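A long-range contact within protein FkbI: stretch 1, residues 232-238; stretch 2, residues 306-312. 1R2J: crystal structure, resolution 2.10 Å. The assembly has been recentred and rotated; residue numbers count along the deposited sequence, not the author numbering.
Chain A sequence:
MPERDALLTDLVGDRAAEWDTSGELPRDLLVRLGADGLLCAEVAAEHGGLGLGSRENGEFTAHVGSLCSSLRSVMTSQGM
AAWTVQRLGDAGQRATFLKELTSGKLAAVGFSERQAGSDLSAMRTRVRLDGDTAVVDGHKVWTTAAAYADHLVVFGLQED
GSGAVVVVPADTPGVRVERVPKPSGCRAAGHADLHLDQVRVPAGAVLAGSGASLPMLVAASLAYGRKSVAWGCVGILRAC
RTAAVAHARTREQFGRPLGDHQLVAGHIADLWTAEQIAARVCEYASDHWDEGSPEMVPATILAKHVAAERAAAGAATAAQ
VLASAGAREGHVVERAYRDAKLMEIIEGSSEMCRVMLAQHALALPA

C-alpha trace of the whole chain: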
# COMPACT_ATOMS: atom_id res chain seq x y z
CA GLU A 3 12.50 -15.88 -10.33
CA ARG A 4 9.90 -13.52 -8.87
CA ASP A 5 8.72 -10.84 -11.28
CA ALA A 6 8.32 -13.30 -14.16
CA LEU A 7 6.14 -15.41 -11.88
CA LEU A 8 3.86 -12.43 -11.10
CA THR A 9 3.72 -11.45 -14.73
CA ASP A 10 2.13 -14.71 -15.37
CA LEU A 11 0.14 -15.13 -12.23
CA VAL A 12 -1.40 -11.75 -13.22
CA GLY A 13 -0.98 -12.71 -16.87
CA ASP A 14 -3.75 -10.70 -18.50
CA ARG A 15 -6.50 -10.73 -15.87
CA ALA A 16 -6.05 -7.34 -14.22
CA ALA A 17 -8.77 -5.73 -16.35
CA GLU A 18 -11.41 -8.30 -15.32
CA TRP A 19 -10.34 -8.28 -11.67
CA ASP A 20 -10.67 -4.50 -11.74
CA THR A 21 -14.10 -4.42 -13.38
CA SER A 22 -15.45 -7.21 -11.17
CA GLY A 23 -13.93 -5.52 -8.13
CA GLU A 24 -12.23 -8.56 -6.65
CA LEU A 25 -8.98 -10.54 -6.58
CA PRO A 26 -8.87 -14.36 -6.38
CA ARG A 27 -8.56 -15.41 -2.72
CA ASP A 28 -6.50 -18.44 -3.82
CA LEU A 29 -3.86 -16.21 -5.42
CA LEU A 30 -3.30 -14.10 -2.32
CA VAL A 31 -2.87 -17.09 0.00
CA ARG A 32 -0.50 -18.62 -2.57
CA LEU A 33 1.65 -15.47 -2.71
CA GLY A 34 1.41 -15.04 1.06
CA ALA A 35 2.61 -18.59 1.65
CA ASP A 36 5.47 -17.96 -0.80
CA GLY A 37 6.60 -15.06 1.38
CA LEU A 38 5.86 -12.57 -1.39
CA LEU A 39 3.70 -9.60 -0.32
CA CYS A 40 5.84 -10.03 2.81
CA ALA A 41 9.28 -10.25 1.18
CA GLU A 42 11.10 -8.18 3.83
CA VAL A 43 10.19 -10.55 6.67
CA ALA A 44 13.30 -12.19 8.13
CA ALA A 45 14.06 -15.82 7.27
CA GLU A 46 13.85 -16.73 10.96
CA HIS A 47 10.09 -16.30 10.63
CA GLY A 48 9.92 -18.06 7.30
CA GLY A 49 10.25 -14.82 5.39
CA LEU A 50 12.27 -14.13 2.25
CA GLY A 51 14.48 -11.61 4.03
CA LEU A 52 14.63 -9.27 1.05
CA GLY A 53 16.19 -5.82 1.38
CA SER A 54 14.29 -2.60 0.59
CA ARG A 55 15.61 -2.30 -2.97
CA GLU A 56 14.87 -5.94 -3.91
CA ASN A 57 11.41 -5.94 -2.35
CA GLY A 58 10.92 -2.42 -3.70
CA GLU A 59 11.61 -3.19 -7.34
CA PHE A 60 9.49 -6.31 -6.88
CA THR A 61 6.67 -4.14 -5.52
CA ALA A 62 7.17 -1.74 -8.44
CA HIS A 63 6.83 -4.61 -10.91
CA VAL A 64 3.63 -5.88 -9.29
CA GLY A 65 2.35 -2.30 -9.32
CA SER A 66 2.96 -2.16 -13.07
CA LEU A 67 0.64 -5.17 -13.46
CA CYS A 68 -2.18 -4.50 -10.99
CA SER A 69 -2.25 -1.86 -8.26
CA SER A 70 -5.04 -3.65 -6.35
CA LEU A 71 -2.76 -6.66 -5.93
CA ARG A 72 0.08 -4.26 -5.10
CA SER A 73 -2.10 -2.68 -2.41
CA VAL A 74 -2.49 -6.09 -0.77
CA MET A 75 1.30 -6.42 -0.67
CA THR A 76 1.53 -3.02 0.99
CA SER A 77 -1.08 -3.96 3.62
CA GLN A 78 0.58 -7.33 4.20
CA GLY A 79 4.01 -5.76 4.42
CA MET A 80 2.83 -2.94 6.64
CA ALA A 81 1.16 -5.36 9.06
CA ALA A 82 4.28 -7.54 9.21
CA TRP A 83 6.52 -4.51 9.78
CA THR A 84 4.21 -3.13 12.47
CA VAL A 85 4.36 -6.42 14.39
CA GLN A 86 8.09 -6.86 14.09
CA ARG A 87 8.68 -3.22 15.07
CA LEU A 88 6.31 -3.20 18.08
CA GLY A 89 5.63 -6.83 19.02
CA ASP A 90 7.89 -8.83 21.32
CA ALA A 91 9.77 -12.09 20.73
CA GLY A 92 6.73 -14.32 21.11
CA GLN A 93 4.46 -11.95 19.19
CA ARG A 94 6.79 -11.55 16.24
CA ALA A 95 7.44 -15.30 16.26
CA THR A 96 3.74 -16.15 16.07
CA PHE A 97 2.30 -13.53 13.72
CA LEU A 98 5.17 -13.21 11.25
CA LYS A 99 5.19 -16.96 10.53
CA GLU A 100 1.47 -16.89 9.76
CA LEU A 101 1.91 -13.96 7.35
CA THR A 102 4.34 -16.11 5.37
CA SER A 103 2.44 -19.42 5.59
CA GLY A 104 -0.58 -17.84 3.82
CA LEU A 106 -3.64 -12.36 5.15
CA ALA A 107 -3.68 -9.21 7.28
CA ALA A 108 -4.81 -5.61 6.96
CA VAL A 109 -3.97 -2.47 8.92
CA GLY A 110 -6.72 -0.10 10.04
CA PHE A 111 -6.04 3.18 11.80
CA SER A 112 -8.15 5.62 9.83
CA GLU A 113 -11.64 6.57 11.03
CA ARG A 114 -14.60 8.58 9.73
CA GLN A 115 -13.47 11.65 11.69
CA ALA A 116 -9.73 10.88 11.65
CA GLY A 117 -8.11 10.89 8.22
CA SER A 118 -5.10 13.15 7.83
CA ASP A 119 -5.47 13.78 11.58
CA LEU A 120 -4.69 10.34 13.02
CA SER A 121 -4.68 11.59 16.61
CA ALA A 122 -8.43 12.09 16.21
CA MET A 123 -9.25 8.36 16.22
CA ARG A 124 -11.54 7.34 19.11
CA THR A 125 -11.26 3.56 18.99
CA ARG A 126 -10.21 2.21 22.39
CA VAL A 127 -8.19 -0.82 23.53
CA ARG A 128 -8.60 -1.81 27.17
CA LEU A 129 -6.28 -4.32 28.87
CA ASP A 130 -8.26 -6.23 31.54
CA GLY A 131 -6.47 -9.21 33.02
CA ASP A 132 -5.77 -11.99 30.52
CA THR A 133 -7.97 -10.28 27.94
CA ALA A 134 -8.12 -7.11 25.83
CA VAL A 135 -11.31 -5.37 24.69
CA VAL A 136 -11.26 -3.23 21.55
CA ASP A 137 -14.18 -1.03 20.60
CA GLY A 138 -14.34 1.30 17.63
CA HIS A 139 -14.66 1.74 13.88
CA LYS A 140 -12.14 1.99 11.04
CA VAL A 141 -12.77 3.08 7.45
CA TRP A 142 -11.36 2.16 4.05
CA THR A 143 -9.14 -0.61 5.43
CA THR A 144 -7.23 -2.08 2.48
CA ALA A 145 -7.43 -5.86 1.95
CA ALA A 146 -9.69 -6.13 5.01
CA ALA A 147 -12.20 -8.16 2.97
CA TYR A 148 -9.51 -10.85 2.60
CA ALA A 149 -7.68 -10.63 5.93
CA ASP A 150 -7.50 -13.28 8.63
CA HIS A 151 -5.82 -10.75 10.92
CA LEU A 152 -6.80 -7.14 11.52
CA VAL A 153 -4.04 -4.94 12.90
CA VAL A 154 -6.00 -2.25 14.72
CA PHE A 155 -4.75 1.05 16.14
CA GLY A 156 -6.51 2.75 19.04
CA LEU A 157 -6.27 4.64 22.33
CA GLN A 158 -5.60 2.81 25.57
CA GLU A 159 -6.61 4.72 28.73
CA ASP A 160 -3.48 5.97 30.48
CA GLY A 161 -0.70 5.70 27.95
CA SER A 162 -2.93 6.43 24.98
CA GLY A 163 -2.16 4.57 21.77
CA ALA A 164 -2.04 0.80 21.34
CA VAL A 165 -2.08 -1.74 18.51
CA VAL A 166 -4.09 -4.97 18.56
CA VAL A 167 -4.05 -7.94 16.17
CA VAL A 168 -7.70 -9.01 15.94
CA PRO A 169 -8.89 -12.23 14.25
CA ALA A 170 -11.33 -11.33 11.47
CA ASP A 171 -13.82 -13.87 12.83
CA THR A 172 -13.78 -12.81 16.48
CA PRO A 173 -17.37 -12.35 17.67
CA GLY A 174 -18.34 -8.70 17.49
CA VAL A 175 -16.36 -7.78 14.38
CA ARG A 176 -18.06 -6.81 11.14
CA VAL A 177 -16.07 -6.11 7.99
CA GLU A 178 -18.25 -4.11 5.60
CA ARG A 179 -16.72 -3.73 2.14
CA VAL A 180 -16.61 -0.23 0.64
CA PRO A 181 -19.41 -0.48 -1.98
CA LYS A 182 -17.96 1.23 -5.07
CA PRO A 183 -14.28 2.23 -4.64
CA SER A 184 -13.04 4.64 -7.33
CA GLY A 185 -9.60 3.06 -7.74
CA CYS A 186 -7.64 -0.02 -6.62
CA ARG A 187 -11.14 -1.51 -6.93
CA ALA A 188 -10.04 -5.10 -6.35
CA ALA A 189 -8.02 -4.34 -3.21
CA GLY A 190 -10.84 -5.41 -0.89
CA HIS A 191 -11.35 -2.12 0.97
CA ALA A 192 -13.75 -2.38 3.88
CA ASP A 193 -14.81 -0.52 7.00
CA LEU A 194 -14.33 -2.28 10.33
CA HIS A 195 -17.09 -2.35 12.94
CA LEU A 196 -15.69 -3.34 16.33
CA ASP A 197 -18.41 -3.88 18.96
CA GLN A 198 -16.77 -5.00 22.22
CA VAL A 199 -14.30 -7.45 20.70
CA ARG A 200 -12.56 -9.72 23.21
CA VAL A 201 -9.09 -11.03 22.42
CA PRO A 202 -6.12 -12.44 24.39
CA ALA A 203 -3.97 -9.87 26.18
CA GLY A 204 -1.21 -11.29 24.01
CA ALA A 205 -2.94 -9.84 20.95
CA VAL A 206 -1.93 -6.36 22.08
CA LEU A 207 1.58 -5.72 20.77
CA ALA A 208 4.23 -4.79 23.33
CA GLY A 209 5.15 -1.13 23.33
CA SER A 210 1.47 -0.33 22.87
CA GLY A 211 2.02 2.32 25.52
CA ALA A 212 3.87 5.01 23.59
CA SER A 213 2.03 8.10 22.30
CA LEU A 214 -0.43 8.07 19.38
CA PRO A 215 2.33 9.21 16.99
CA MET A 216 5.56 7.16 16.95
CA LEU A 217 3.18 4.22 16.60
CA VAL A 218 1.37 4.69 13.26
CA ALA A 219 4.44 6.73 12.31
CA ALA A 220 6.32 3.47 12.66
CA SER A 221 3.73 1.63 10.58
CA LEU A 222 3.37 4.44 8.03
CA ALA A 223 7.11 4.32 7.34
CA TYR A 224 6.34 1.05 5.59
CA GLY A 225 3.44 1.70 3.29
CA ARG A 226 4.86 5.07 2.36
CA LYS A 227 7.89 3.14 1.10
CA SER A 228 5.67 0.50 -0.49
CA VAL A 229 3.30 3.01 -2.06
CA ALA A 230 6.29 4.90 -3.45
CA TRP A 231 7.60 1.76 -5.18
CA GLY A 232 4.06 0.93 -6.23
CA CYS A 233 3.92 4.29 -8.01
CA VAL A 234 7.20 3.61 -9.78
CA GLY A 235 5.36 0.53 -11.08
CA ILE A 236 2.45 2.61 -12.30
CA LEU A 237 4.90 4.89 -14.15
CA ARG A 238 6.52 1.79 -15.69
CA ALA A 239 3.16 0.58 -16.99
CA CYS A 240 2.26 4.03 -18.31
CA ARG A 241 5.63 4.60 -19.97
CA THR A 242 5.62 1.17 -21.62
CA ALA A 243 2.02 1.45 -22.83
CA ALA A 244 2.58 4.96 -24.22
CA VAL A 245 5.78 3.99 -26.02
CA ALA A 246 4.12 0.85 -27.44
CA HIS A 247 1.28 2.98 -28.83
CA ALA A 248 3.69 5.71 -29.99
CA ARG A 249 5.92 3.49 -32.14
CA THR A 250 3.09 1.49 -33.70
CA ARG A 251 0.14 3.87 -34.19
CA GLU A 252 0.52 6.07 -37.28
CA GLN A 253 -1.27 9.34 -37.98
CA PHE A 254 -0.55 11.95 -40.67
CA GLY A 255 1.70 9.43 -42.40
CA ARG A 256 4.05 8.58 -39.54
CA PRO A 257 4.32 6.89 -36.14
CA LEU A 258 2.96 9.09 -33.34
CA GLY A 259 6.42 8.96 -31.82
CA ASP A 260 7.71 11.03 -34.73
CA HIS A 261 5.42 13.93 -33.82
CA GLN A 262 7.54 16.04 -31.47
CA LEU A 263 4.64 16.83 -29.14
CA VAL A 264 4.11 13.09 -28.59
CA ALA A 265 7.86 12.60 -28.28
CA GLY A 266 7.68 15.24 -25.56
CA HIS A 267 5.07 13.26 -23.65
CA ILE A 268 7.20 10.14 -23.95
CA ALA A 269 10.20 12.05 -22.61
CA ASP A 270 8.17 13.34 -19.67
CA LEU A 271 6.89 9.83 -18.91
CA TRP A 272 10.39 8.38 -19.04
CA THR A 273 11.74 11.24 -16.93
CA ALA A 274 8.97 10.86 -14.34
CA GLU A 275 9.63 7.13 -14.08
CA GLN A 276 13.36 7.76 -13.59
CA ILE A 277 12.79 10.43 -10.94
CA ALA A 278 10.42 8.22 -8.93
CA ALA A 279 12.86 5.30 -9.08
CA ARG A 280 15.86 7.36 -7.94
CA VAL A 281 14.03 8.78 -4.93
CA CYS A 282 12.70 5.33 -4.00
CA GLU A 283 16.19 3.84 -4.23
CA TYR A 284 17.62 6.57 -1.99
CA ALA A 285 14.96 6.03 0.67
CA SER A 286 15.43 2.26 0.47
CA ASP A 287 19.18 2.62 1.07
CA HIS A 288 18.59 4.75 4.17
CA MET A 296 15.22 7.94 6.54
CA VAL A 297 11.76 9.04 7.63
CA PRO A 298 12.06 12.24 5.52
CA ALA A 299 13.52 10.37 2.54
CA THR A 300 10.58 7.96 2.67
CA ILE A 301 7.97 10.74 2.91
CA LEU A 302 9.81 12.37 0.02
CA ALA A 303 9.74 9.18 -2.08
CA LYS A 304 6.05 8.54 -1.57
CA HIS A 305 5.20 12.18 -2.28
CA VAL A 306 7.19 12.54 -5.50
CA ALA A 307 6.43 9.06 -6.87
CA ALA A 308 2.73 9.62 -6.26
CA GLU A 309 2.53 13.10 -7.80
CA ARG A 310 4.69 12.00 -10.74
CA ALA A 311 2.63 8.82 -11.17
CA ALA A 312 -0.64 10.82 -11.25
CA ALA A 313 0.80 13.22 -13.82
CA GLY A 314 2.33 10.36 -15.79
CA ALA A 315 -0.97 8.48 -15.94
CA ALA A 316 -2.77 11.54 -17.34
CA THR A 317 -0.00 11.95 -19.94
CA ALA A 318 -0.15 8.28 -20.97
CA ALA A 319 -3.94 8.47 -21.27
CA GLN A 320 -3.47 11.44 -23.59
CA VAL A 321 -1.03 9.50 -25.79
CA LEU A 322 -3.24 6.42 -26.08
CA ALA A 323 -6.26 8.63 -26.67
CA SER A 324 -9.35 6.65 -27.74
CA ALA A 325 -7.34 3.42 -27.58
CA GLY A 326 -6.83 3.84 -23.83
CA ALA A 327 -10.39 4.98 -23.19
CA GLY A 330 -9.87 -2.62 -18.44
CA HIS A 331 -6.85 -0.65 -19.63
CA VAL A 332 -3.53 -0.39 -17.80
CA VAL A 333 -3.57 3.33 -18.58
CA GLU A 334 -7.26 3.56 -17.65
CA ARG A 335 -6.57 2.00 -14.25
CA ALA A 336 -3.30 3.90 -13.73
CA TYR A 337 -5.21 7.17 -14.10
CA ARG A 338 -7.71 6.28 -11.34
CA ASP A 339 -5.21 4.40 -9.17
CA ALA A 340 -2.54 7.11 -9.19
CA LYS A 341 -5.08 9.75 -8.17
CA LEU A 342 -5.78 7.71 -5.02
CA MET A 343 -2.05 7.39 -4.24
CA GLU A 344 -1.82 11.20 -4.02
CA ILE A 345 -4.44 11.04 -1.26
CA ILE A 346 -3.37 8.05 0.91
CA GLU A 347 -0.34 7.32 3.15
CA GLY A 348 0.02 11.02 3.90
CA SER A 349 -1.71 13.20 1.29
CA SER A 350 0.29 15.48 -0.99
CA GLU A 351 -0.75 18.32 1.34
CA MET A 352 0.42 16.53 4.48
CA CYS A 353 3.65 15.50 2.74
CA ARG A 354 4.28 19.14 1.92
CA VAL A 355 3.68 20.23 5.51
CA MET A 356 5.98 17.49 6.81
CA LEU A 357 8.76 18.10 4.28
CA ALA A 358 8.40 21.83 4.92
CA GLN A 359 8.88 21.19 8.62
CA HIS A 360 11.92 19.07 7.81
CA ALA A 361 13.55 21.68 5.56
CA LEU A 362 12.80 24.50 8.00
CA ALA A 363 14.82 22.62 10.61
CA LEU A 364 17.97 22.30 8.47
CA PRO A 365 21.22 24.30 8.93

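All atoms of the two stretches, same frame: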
# COMPACT_ATOMS: atom_id res chain seq x y z
N GLY A 232 5.24 1.30 -5.47
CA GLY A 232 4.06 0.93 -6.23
C GLY A 232 3.86 1.95 -7.35
O GLY A 232 3.52 1.59 -8.48
N CYS A 233 4.08 3.22 -7.03
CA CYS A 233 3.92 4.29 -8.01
C CYS A 233 4.96 4.22 -9.11
O CYS A 233 4.69 4.60 -10.25
CB CYS A 233 3.94 5.65 -7.33
SG CYS A 233 2.51 5.86 -6.25
N VAL A 234 6.16 3.77 -8.76
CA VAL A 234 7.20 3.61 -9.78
C VAL A 234 6.64 2.57 -10.76
O VAL A 234 6.84 2.69 -11.97
CB VAL A 234 8.51 3.07 -9.17
CG1 VAL A 234 9.52 2.77 -10.28
CG2 VAL A 234 9.09 4.09 -8.20
N GLY A 235 5.94 1.57 -10.23
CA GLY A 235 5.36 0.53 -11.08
C GLY A 235 4.32 1.10 -12.02
O GLY A 235 4.28 0.76 -13.21
N ILE A 236 3.47 1.98 -11.49
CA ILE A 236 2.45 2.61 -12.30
C ILE A 236 3.11 3.40 -13.44
O ILE A 236 2.66 3.35 -14.59
CB ILE A 236 1.58 3.55 -11.45
CG1 ILE A 236 0.85 2.73 -10.37
CG2 ILE A 236 0.59 4.30 -12.34
CD1 ILE A 236 -0.02 3.54 -9.42
N LEU A 237 4.18 4.12 -13.13
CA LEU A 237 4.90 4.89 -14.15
C LEU A 237 5.49 3.94 -15.19
O LEU A 237 5.50 4.26 -16.38
CB LEU A 237 5.99 5.74 -13.51
CG LEU A 237 5.45 7.01 -12.81
CD1 LEU A 237 6.45 7.53 -11.80
CD2 LEU A 237 5.12 8.06 -13.87
N ARG A 238 5.97 2.78 -14.75
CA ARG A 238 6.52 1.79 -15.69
C ARG A 238 5.44 1.36 -16.67
O ARG A 238 5.66 1.31 -17.88
CB ARG A 238 7.03 0.54 -14.96
CG ARG A 238 8.36 0.67 -14.24
CD ARG A 238 8.80 -0.69 -13.66
NE ARG A 238 10.02 -0.59 -12.86
CZ ARG A 238 10.57 -1.60 -12.20
NH1 ARG A 238 10.01 -2.81 -12.22
NH2 ARG A 238 11.69 -1.41 -11.50
N VAL A 306 6.78 12.35 -4.12
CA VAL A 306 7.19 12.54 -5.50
C VAL A 306 6.70 11.44 -6.44
O VAL A 306 6.20 11.73 -7.52
CB VAL A 306 8.72 12.65 -5.62
CG1 VAL A 306 9.21 13.90 -4.92
CG2 VAL A 306 9.36 11.43 -5.01
N ALA A 307 6.85 10.18 -6.03
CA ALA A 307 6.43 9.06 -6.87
C ALA A 307 4.93 9.14 -7.13
O ALA A 307 4.47 8.88 -8.24
CB ALA A 307 6.79 7.73 -6.20
N ALA A 308 4.17 9.53 -6.11
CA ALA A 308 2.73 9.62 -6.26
C ALA A 308 2.33 10.76 -7.19
O ALA A 308 1.55 10.55 -8.13
CB ALA A 308 2.07 9.81 -4.89
N GLU A 309 2.86 11.96 -6.95
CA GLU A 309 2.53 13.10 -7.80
C GLU A 309 2.99 12.85 -9.24
O GLU A 309 2.26 13.17 -10.18
CB GLU A 309 3.16 14.40 -7.25
CG GLU A 309 2.45 14.95 -6.00
CD GLU A 309 2.54 16.46 -5.83
OE1 GLU A 309 1.60 17.06 -5.26
OE2 GLU A 309 3.54 17.07 -6.27
N ARG A 310 4.18 12.29 -9.41
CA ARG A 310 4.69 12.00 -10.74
C ARG A 310 3.87 10.89 -11.41
O ARG A 310 3.64 10.94 -12.62
CB ARG A 310 6.16 11.58 -10.69
CG ARG A 310 7.13 12.66 -10.15
CD ARG A 310 6.93 14.01 -10.85
NE ARG A 310 7.12 13.92 -12.30
CZ ARG A 310 6.49 14.69 -13.18
NH1 ARG A 310 5.63 15.61 -12.77
NH2 ARG A 310 6.72 14.54 -14.48
N ALA A 311 3.43 9.91 -10.63
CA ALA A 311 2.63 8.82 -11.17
C ALA A 311 1.27 9.34 -11.66
O ALA A 311 0.77 8.92 -12.71
CB ALA A 311 2.43 7.72 -10.13
N ALA A 312 0.66 10.24 -10.89
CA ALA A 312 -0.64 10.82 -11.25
C ALA A 312 -0.50 11.63 -12.53
O ALA A 312 -1.36 11.57 -13.42
CB ALA A 312 -1.15 11.71 -10.12

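Helices that pack closely side by side generally do so where small residues line at least one face, and the pairing of residues 232-238 with 306-312 in FkbI is a compact example. Both stretches are interior segments of longer helices, running in nearly the same direction with an angle of 23° between them and a closest axial approach of 8.5 Å. The backbones come nearest at two steps one helical turn apart: the CA atoms of Cys233 and Ala307 are 5.5 Å apart, and those of Leu237 and Ala311 5.4 Å. The pairing thus repeats after four residues on each helix, with almost the same CA separation at both steps.

The three alanines in the contact have no chi torsion to adjust, so most of the conformational choices lie with Cys233, Ile236 and Leu237, and on the second helix with Arg310. Cys233, whose CA-to-CB bond points toward the partner, sits in the m rotamer (chi1 -66°), a common choice in helices. Its CB lies among three atoms of the second helix: Ala307 CB at 3.7 Å, Ala311 CB at 3.8 Å and Ala307 O at 3.4 Å. The m setting places the sulfur to one side of this cluster, facing Ala308, where Cys233 SG lies 3.8 Å from Ala308 CA and 4.2 Å from Ala308 CB. Ala308 thus takes part even though its own CA-to-CB bond points away, because the sulfur reaches its backbone flank.

Leu237 solves a different problem. Its CA-to-CB bond points sideways, yet chi1 of -77° and chi2 of 159°, an m,t conformation typical of helical leucine, bring the end of the side chain nearer the other helix. Leu237 CG packs against Ala311, 3.7 Å from its CA and 4.1 Å from its CB, while Leu237 CD2 comes within 3.5 Å of Arg310 O. The other methyl, Leu237 CD1, is 4.2 Å from Arg310 CB. A side chain can therefore join an interface from an oblique starting point when its torsions swing its branches across the gap.

Arg310 shows the reverse. It too starts sideways, but its successive m torsions (chi1 -62°, chi2 -50°, chi3 -58°) belong to a chain whose end leads away, so its contact here is made near the backbone and the guanidinium takes no part.

Ala311 is the common ground of the packing, with more surface covered by the opposing stretch than any other residue here, 61 Å². Besides Cys233 and Leu237 it meets Ile236, though loosely: Ile236 CB and Ala311 CB are 4.5 Å apart. The m,t conformation of Ile236 (chi1 -63°, chi2 178°) is again an ordinary helical one.

No hydrogen bond crosses between the stretches. The carbonyl oxygen of Ala307, although close to Cys233 CB, accepts a bond within its own helix, from Ala311 N to Ala307 O at 2.8 Å. What joins the segments directly is van der Waals packing over a modest 284 Å² of buried surface, counted over both sides.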